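Local coordinates for lipase (Acinetobacter baumannii, PDB 4OPM), which probably hydrolyses the ester bonds of lipids, as a putative lipase of the alpha/beta hydrolase fold, at residues A20-K25 / R62-L67; L127-A130 / E136-S139; L238-K243 / I285-P290. All coordinates share one frame; numbering follows the deposited sequence.

Overall arrangement
The three contacts follow one another along the chain, and each reaches the same mixed sheet. Interaction 1 ties the start of the edge strand 22-29 to helix 61-64. Interaction 2 joins helix 121-132 to strand 137-143, and interaction 3 sets helix 281-298 on strand 237-242, the neighbour of 137-143 in the sheet. Their centres lie 18 to 22 Å apart. Interactions 1 and 3 touch directly, because Ile285 packs on Val63, Tyr66 and Leu67; the nearest atoms of interactions 2 and 3 are about 5 Å apart, without touching. Together they fasten helices to one edge and to two neighbouring strands further across the sheet, the framework on which an alpha/beta hydrolase carries its active site.

Interaction 1 (A20-K25 / R62-L67); sequences AGLQSK and RVAHYL
With its CG anti to the backbone N (chi1 171°), the His65 side chain turns the edge of its imidazole, near the ring plane, to CA of Ala20; ND1 lies 3.8 Å from that CA. In Leu22, by contrast, CG lies anti to the carbonyl carbon, beside the backbone N (chi1 -59°), and the extended chi2 carries CD1 across to the methyl of Ala64, 4.0 Å from CB. The backbones also come close, the CA atoms of Ala20 and His65 being 3.7 Å apart. Here the carbonyl of Ala20 receives a CA-H...O contact from His65 (CA to O 3.5 Å, 157° at the hydrogen), and CB of Ala20 rests against N and CA of His65. No conventional hydrogen bond crosses between the segments. The polar atoms are met from nearby instead: Ala20 O by the hydroxyl of Thr68, and His65 ND1 by the carbonyl of Trp19, whose ring also stacks on the imidazole; together the bond and the stack should limit its rotation. Just beyond Ala20, Gly21 adopts positive phi in a Schellman motif, ending helix 9-19 and releasing the chain into strand 22-29. The contact thus joins this helix-to-strand turn to helix 61-64, with Leu22 and Ala64 both resting on Ile75 of strand 72-76, while Tyr66 and Leu67 lean on Ile285 of helix 281-298.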
loop_
_atom_site.group_PDB
_atom_site.type_symbol
_atom_site.label_atom_id
_atom_site.label_comp_id
_atom_site.label_asym_id
_atom_site.label_seq_id
_atom_site.Cartn_x
_atom_site.Cartn_y
_atom_site.Cartn_z
ATOM N N ALA A 20 15.631 -5.629 -6.066
ATOM C CA ALA A 20 14.261 -6.114 -6.175
ATOM C C ALA A 20 13.874 -6.456 -7.637
ATOM O O ALA A 20 12.770 -6.965 -7.868
ATOM C CB ALA A 20 13.307 -5.081 -5.609
ATOM N N GLY A 21 14.777 -6.174 -8.589
ATOM C CA GLY A 21 14.550 -6.387 -10.015
ATOM C C GLY A 21 13.633 -5.326 -10.608
ATOM O O GLY A 21 12.883 -5.597 -11.549
ATOM N N LEU A 22 13.692 -4.101 -10.044
ATOM C CA LEU A 22 12.872 -2.975 -10.463
ATOM C C LEU A 22 13.687 -1.859 -11.068
ATOM O O LEU A 22 14.841 -1.637 -10.676
ATOM C CB LEU A 22 12.116 -2.401 -9.250
ATOM C CG LEU A 22 11.178 -3.351 -8.474
ATOM C CD1 LEU A 22 10.818 -2.757 -7.110
ATOM C CD2 LEU A 22 9.891 -3.658 -9.276
ATOM N N GLN A 23 13.056 -1.110 -11.975
ATOM C CA GLN A 23 13.620 0.112 -12.532
ATOM C C GLN A 23 12.604 1.242 -12.328
ATOM O O GLN A 23 11.403 0.978 -12.225
ATOM C CB GLN A 23 14.060 -0.044 -13.993
ATOM C CG GLN A 23 12.951 -0.191 -15.016
ATOM C CD GLN A 23 13.555 -0.306 -16.401
ATOM O OE1 GLN A 23 14.183 0.620 -16.912
ATOM N NE2 GLN A 23 13.420 -1.460 -17.021
ATOM N N SER A 24 13.095 2.481 -12.214
ATOM C CA SER A 24 12.254 3.654 -11.997
ATOM C C SER A 24 11.834 4.227 -13.324
ATOM O O SER A 24 12.652 4.363 -14.242
ATOM C CB SER A 24 12.967 4.702 -11.149
ATOM O OG SER A 24 13.215 4.189 -9.847
ATOM N N LYS A 25 10.532 4.501 -13.445
ATOM C CA LYS A 25 9.933 5.039 -14.657
ATOM C C LYS A 25 9.041 6.218 -14.302
ATOM O O LYS A 25 8.706 6.428 -13.127
ATOM C CB LYS A 25 9.155 3.940 -15.408
ATOM C CG LYS A 25 10.096 2.905 -16.051
ATOM C CD LYS A 25 9.489 2.155 -17.190
ATOM C CE LYS A 25 10.454 1.113 -17.709
ATOM N NZ LYS A 25 9.811 0.220 -18.708
ATOM N N ARG A 62 10.927 -5.223 -0.727
ATOM C CA ARG A 62 11.254 -6.533 -0.113
ATOM C C ARG A 62 10.336 -7.644 -0.625
ATOM O O ARG A 62 10.796 -8.761 -0.853
ATOM C CB ARG A 62 11.182 -6.447 1.420
ATOM C CG ARG A 62 12.192 -5.488 1.989
ATOM C CD ARG A 62 12.180 -5.462 3.494
ATOM N NE ARG A 62 13.030 -4.365 3.926
ATOM C CZ ARG A 62 14.030 -4.458 4.792
ATOM N NH1 ARG A 62 14.278 -5.606 5.410
ATOM N NH2 ARG A 62 14.772 -3.396 5.068
ATOM N N VAL A 63 9.050 -7.332 -0.814
ATOM C CA VAL A 63 8.080 -8.287 -1.345
ATOM C C VAL A 63 8.287 -8.404 -2.869
ATOM O O VAL A 63 8.332 -9.522 -3.406
ATOM C CB VAL A 63 6.624 -7.864 -0.984
ATOM C CG1 VAL A 63 5.594 -8.600 -1.841
ATOM C CG2 VAL A 63 6.343 -8.080 0.506
ATOM N N ALA A 64 8.386 -7.247 -3.575
ATOM C CA ALA A 64 8.536 -7.235 -5.040
ATOM C C ALA A 64 9.746 -8.064 -5.490
ATOM O O ALA A 64 9.687 -8.717 -6.525
ATOM C CB ALA A 64 8.663 -5.810 -5.559
ATOM N N HIS A 65 10.827 -8.069 -4.690
ATOM C CA HIS A 65 12.039 -8.856 -4.979
ATOM C C HIS A 65 11.691 -10.322 -5.356
ATOM O O HIS A 65 12.360 -10.905 -6.203
ATOM C CB HIS A 65 12.960 -8.834 -3.751
ATOM C CG HIS A 65 14.125 -9.773 -3.830
ATOM N ND1 HIS A 65 15.249 -9.462 -4.563
ATOM C CD2 HIS A 65 14.307 -10.974 -3.227
ATOM C CE1 HIS A 65 16.084 -10.476 -4.391
ATOM N NE2 HIS A 65 15.552 -11.419 -3.609
ATOM N N TYR A 66 10.646 -10.905 -4.723
ATOM C CA TYR A 66 10.262 -12.299 -4.957
ATOM C C TYR A 66 9.239 -12.474 -6.079
ATOM O O TYR A 66 8.885 -13.613 -6.400
ATOM C CB TYR A 66 9.680 -12.900 -3.658
ATOM C CG TYR A 66 10.708 -12.969 -2.553
ATOM C CD1 TYR A 66 11.605 -14.033 -2.478
ATOM C CD2 TYR A 66 10.821 -11.948 -1.614
ATOM C CE1 TYR A 66 12.597 -14.073 -1.503
ATOM C CE2 TYR A 66 11.812 -11.972 -0.635
ATOM C CZ TYR A 66 12.696 -13.043 -0.581
ATOM O OH TYR A 66 13.682 -13.103 0.368
ATOM N N LEU A 67 8.762 -11.367 -6.657
ATOM C CA LEU A 67 7.686 -11.416 -7.652
ATOM C C LEU A 67 8.130 -11.026 -9.057
ATOM O O LEU A 67 7.459 -11.389 -10.023
ATOM C CB LEU A 67 6.545 -10.476 -7.204
ATOM C CG LEU A 67 5.857 -10.832 -5.869
ATOM C CD1 LEU A 67 4.983 -9.709 -5.399
ATOM C CD2 LEU A 67 5.085 -12.155 -5.960
#

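Interaction 2 (L127-A130 / E136-S139); sequences LLYA and ETKS
Thr137 packs against the last turns of helix 121-132 with both branches of its side chain. OG1 lies 3.5 Å from CA of Ala130 and also meets the ring edge of Tyr129, in plane, 3.7 Å from CD1. CG2, anti to the backbone N, reaches instead for the methyl of Ala130, 3.9 Å from CB. Tyr129 and Thr137 run past each other in opposite directions, and this buried half of the contact is close-fitting, with Ile116 of strand 114-119 touched by both side chains. The other half is looser: Glu136 is partly exposed, and a water bridges the two segments. That water lies 2.6 Å from Tyr129 OH and donates to Glu136 O at 2.8 Å, linking the phenol to the backbone just ahead of the strand. Thr137 OG1 bonds to the carbonyl of Tyr133, and Tyr129 OH to Arg102 as well as the water. Within this beta-alpha-beta unit, then, no direct hydrogen bond links the two segments; van der Waals fit and one water bridge join them, and the buried hydroxyls find their partners in the surrounding chain.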
loop_
_atom_site.group_PDB
_atom_site.type_symbol
_atom_site.label_atom_id
_atom_site.label_comp_id
_atom_site.label_asym_id
_atom_site.label_seq_id
_atom_site.Cartn_x
_atom_site.Cartn_y
_atom_site.Cartn_z
ATOM N N LEU A 127 -9.727 -1.875 -2.836
ATOM C CA LEU A 127 -11.138 -2.241 -2.646
ATOM C C LEU A 127 -12.053 -1.391 -3.535
ATOM O O LEU A 127 -12.921 -1.931 -4.226
ATOM C CB LEU A 127 -11.546 -2.102 -1.164
ATOM C CG LEU A 127 -11.099 -3.263 -0.244
ATOM C CD1 LEU A 127 -11.105 -2.848 1.228
ATOM C CD2 LEU A 127 -11.952 -4.501 -0.447
ATOM N N LEU A 128 -11.833 -0.067 -3.555
ATOM C CA LEU A 128 -12.637 0.832 -4.385
ATOM C C LEU A 128 -12.420 0.520 -5.873
ATOM O O LEU A 128 -13.382 0.461 -6.637
ATOM C CB LEU A 128 -12.306 2.296 -4.064
ATOM C CG LEU A 128 -13.357 3.344 -4.426
ATOM C CD1 LEU A 128 -14.749 2.981 -3.852
ATOM C CD2 LEU A 128 -12.927 4.712 -3.935
ATOM N N TYR A 129 -11.168 0.259 -6.259
ATOM C CA TYR A 129 -10.806 -0.104 -7.622
ATOM C C TYR A 129 -11.515 -1.407 -8.044
ATOM O O TYR A 129 -12.131 -1.437 -9.111
ATOM C CB TYR A 129 -9.274 -0.262 -7.738
ATOM C CG TYR A 129 -8.785 -0.380 -9.164
ATOM C CD1 TYR A 129 -8.891 -1.581 -9.863
ATOM C CD2 TYR A 129 -8.159 0.692 -9.795
ATOM C CE1 TYR A 129 -8.412 -1.704 -11.167
ATOM C CE2 TYR A 129 -7.670 0.579 -11.096
ATOM C CZ TYR A 129 -7.793 -0.624 -11.776
ATOM O OH TYR A 129 -7.332 -0.740 -13.064
ATOM N N ALA A 130 -11.467 -2.453 -7.181
ATOM C CA ALA A 130 -12.079 -3.761 -7.439
ATOM C C ALA A 130 -13.596 -3.667 -7.595
ATOM O O ALA A 130 -14.174 -4.403 -8.403
ATOM C CB ALA A 130 -11.746 -4.723 -6.325
ATOM N N GLU A 136 -11.707 -5.708 -14.609
ATOM C CA GLU A 136 -10.301 -5.303 -14.724
ATOM C C GLU A 136 -9.469 -5.807 -13.537
ATOM O O GLU A 136 -8.259 -5.566 -13.481
ATOM C CB GLU A 136 -10.189 -3.764 -14.813
ATOM C CG GLU A 136 -10.958 -3.115 -15.958
ATOM C CD GLU A 136 -10.654 -3.612 -17.359
ATOM O OE1 GLU A 136 -9.466 -3.856 -17.669
ATOM O OE2 GLU A 136 -11.614 -3.741 -18.154
ATOM N N THR A 137 -10.115 -6.479 -12.577
ATOM C CA THR A 137 -9.497 -6.973 -11.344
ATOM C C THR A 137 -9.483 -8.517 -11.337
ATOM O O THR A 137 -10.537 -9.151 -11.240
ATOM C CB THR A 137 -10.244 -6.373 -10.124
ATOM O OG1 THR A 137 -10.345 -4.941 -10.272
ATOM C CG2 THR A 137 -9.581 -6.744 -8.786
ATOM N N LYS A 138 -8.287 -9.113 -11.423
ATOM C CA LYS A 138 -8.110 -10.573 -11.449
ATOM C C LYS A 138 -8.091 -11.157 -10.040
ATOM O O LYS A 138 -8.532 -12.286 -9.843
ATOM C CB LYS A 138 -6.815 -10.937 -12.188
ATOM C CG LYS A 138 -6.761 -12.382 -12.678
ATOM C CD LYS A 138 -5.544 -12.603 -13.552
ATOM C CE LYS A 138 -5.665 -13.840 -14.393
ATOM N NZ LYS A 138 -4.582 -13.907 -15.411
ATOM N N SER A 139 -7.526 -10.415 -9.082
ATOM C CA SER A 139 -7.433 -10.857 -7.687
ATOM C C SER A 139 -7.140 -9.670 -6.814
ATOM O O SER A 139 -6.681 -8.630 -7.302
ATOM C CB SER A 139 -6.344 -11.924 -7.511
ATOM O OG SER A 139 -5.043 -11.355 -7.497
HETATM O O HOH W 1 -6.924 -3.157 -13.937
#

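Interaction 3 (L238-K243 / I285-P290); sequences LILWGK and IQQYVP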
loop_
_atom_site.group_PDB
_atom_site.type_symbol
_atom_site.label_atom_id
_atom_site.label_comp_id
_atom_site.label_asym_id
_atom_site.label_seq_id
_atom_site.Cartn_x
_atom_site.Cartn_y
_atom_site.Cartn_z
ATOM N N LEU A 238 -7.145 -12.555 -0.969
ATOM C CA LEU A 238 -6.251 -13.013 0.070
ATOM C C LEU A 238 -6.147 -11.889 1.095
ATOM O O LEU A 238 -5.953 -10.730 0.718
ATOM C CB LEU A 238 -4.871 -13.390 -0.508
ATOM C CG LEU A 238 -3.822 -13.914 0.492
ATOM C CD1 LEU A 238 -4.270 -15.243 1.127
ATOM C CD2 LEU A 238 -2.474 -14.097 -0.186
ATOM N N ILE A 239 -6.310 -12.226 2.374
ATOM C CA ILE A 239 -6.236 -11.246 3.466
ATOM C C ILE A 239 -5.101 -11.647 4.358
ATOM O O ILE A 239 -5.055 -12.792 4.802
ATOM C CB ILE A 239 -7.579 -11.165 4.264
ATOM C CG1 ILE A 239 -8.776 -10.794 3.354
ATOM C CG2 ILE A 239 -7.487 -10.213 5.483
ATOM C CD1 ILE A 239 -10.136 -11.293 3.903
ATOM N N LEU A 240 -4.215 -10.706 4.672
ATOM C CA LEU A 240 -3.101 -10.987 5.575
ATOM C C LEU A 240 -2.994 -9.849 6.588
ATOM O O LEU A 240 -3.123 -8.683 6.230
ATOM C CB LEU A 240 -1.786 -11.202 4.804
ATOM C CG LEU A 240 -0.604 -11.711 5.627
ATOM C CD1 LEU A 240 0.275 -12.647 4.808
ATOM C CD2 LEU A 240 0.226 -10.545 6.176
ATOM N N TRP A 241 -2.794 -10.204 7.866
ATOM C CA TRP A 241 -2.701 -9.232 8.942
ATOM C C TRP A 241 -1.544 -9.512 9.866
ATOM O O TRP A 241 -1.131 -10.661 10.026
ATOM C CB TRP A 241 -3.986 -9.302 9.800
ATOM C CG TRP A 241 -4.643 -7.975 10.029
ATOM C CD1 TRP A 241 -4.480 -7.141 11.103
ATOM C CD2 TRP A 241 -5.508 -7.300 9.120
ATOM N NE1 TRP A 241 -5.226 -5.995 10.926
ATOM C CE2 TRP A 241 -5.864 -6.066 9.714
ATOM C CE3 TRP A 241 -6.013 -7.612 7.842
ATOM C CZ2 TRP A 241 -6.735 -5.162 9.089
ATOM C CZ3 TRP A 241 -6.887 -6.718 7.232
ATOM C CH2 TRP A 241 -7.203 -5.494 7.832
ATOM N N GLY A 242 -1.116 -8.471 10.562
ATOM C CA GLY A 242 -0.179 -8.616 11.659
ATOM C C GLY A 242 -1.029 -8.701 12.910
ATOM O O GLY A 242 -1.884 -7.838 13.138
ATOM N N LYS A 243 -0.848 -9.769 13.716
ATOM C CA LYS A 243 -1.646 -9.977 14.932
ATOM C C LYS A 243 -1.561 -8.763 15.877
ATOM O O LYS A 243 -2.555 -8.407 16.504
ATOM C CB LYS A 243 -1.157 -11.249 15.649
ATOM C CG LYS A 243 -1.879 -11.549 16.969
ATOM C CD LYS A 243 -2.788 -12.748 16.873
ATOM C CE LYS A 243 -3.281 -13.182 18.230
ATOM N NZ LYS A 243 -3.460 -14.656 18.298
ATOM N N ILE A 285 5.253 -13.563 1.205
ATOM C CA ILE A 285 5.465 -14.251 -0.077
ATOM C C ILE A 285 5.088 -15.731 0.024
ATOM O O ILE A 285 4.521 -16.280 -0.919
ATOM C CB ILE A 285 6.929 -14.025 -0.537
ATOM C CG1 ILE A 285 7.100 -12.571 -1.079
ATOM C CG2 ILE A 285 7.436 -15.073 -1.526
ATOM C CD1 ILE A 285 6.295 -12.274 -2.434
ATOM N N GLN A 286 5.351 -16.359 1.183
ATOM C CA GLN A 286 4.999 -17.765 1.413
ATOM C C GLN A 286 3.491 -18.007 1.186
ATOM O O GLN A 286 3.119 -19.069 0.692
ATOM C CB GLN A 286 5.406 -18.177 2.827
ATOM C CG GLN A 286 5.109 -19.635 3.169
ATOM C CD GLN A 286 5.707 -19.965 4.500
ATOM O OE1 GLN A 286 5.327 -19.385 5.519
ATOM N NE2 GLN A 286 6.718 -20.825 4.501
ATOM N N GLN A 287 2.650 -16.997 1.464
ATOM C CA GLN A 287 1.205 -17.065 1.233
ATOM C C GLN A 287 0.800 -16.521 -0.147
ATOM O O GLN A 287 -0.070 -17.100 -0.802
ATOM C CB GLN A 287 0.455 -16.251 2.310
ATOM C CG GLN A 287 0.755 -16.712 3.749
ATOM C CD GLN A 287 0.374 -18.153 4.030
ATOM O OE1 GLN A 287 -0.608 -18.695 3.488
ATOM N NE2 GLN A 287 1.139 -18.797 4.900
ATOM N N TYR A 288 1.375 -15.384 -0.562
ATOM C CA TYR A 288 0.941 -14.715 -1.792
ATOM C C TYR A 288 1.277 -15.481 -3.085
ATOM O O TYR A 288 0.415 -15.549 -3.969
ATOM C CB TYR A 288 1.520 -13.289 -1.846
ATOM C CG TYR A 288 0.899 -12.374 -2.880
ATOM C CD1 TYR A 288 -0.454 -12.481 -3.223
ATOM C CD2 TYR A 288 1.632 -11.330 -3.441
ATOM C CE1 TYR A 288 -1.041 -11.605 -4.139
ATOM C CE2 TYR A 288 1.054 -10.442 -4.348
ATOM C CZ TYR A 288 -0.279 -10.590 -4.698
ATOM O OH TYR A 288 -0.843 -9.703 -5.572
ATOM N N VAL A 289 2.495 -16.042 -3.205
ATOM C CA VAL A 289 2.888 -16.764 -4.422
ATOM C C VAL A 289 1.933 -17.995 -4.670
ATOM O O VAL A 289 1.386 -18.078 -5.770
ATOM C CB VAL A 289 4.402 -17.117 -4.413
ATOM C CG1 VAL A 289 4.743 -18.155 -5.478
ATOM C CG2 VAL A 289 5.245 -15.848 -4.603
ATOM N N PRO A 290 1.624 -18.889 -3.699
ATOM C CA PRO A 290 0.661 -19.978 -3.992
ATOM C C PRO A 290 -0.742 -19.454 -4.347
ATOM O O PRO A 290 -1.413 -20.050 -5.187
ATOM C CB PRO A 290 0.635 -20.788 -2.688
ATOM C CG PRO A 290 1.911 -20.446 -2.003
ATOM C CD PRO A 290 2.155 -19.015 -2.327
#
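Leu238 and Tyr288 meet where helix 281-298 packs on strand 237-242. The CB of Leu238 points from the strand toward the helix, and CG follows anti to the backbone N (chi1 -179°), extending the side chain into the interface. From CG the branch CD2 makes the contacts across the segments: it lies 3.8 Å from CA of Tyr288, 3.9 Å from the carbonyl O of Gln287 and 4.0 Å from CD1 of the Tyr288 ring, which it approaches obliquely. CD2 thus sits at the junction of two consecutive helix residues, against main chain as much as side chain. Two residues further along the strand, Leu240 points to the same side and sets its CD1 4.2 Å from CG of Gln287, so the aliphatic part of the glutamine brushes the second leucine. Gln287 forms the more open margin of the contact; a bound polyether, probably from the crystallisation liquor, lies about 3 Å from its side chain. The phenol ring of Tyr288 stacks on Phe141 of strand 137-143, a residue that both leucines also touch, so the apolar layer runs on to the adjoining strand. On the other side of the strand Trp241 packs on helix 251-259. The axes of segments 238-242 and 285-290 are almost exactly antiparallel (176°) and 9.9 Å apart. Helices over both faces are shared by three-layer alpha/beta folds; the mixed eight-stranded sheet, ordered 1-2-4-3-5-6-7-8 with an antiparallel start, marks the alpha/beta hydrolase fold.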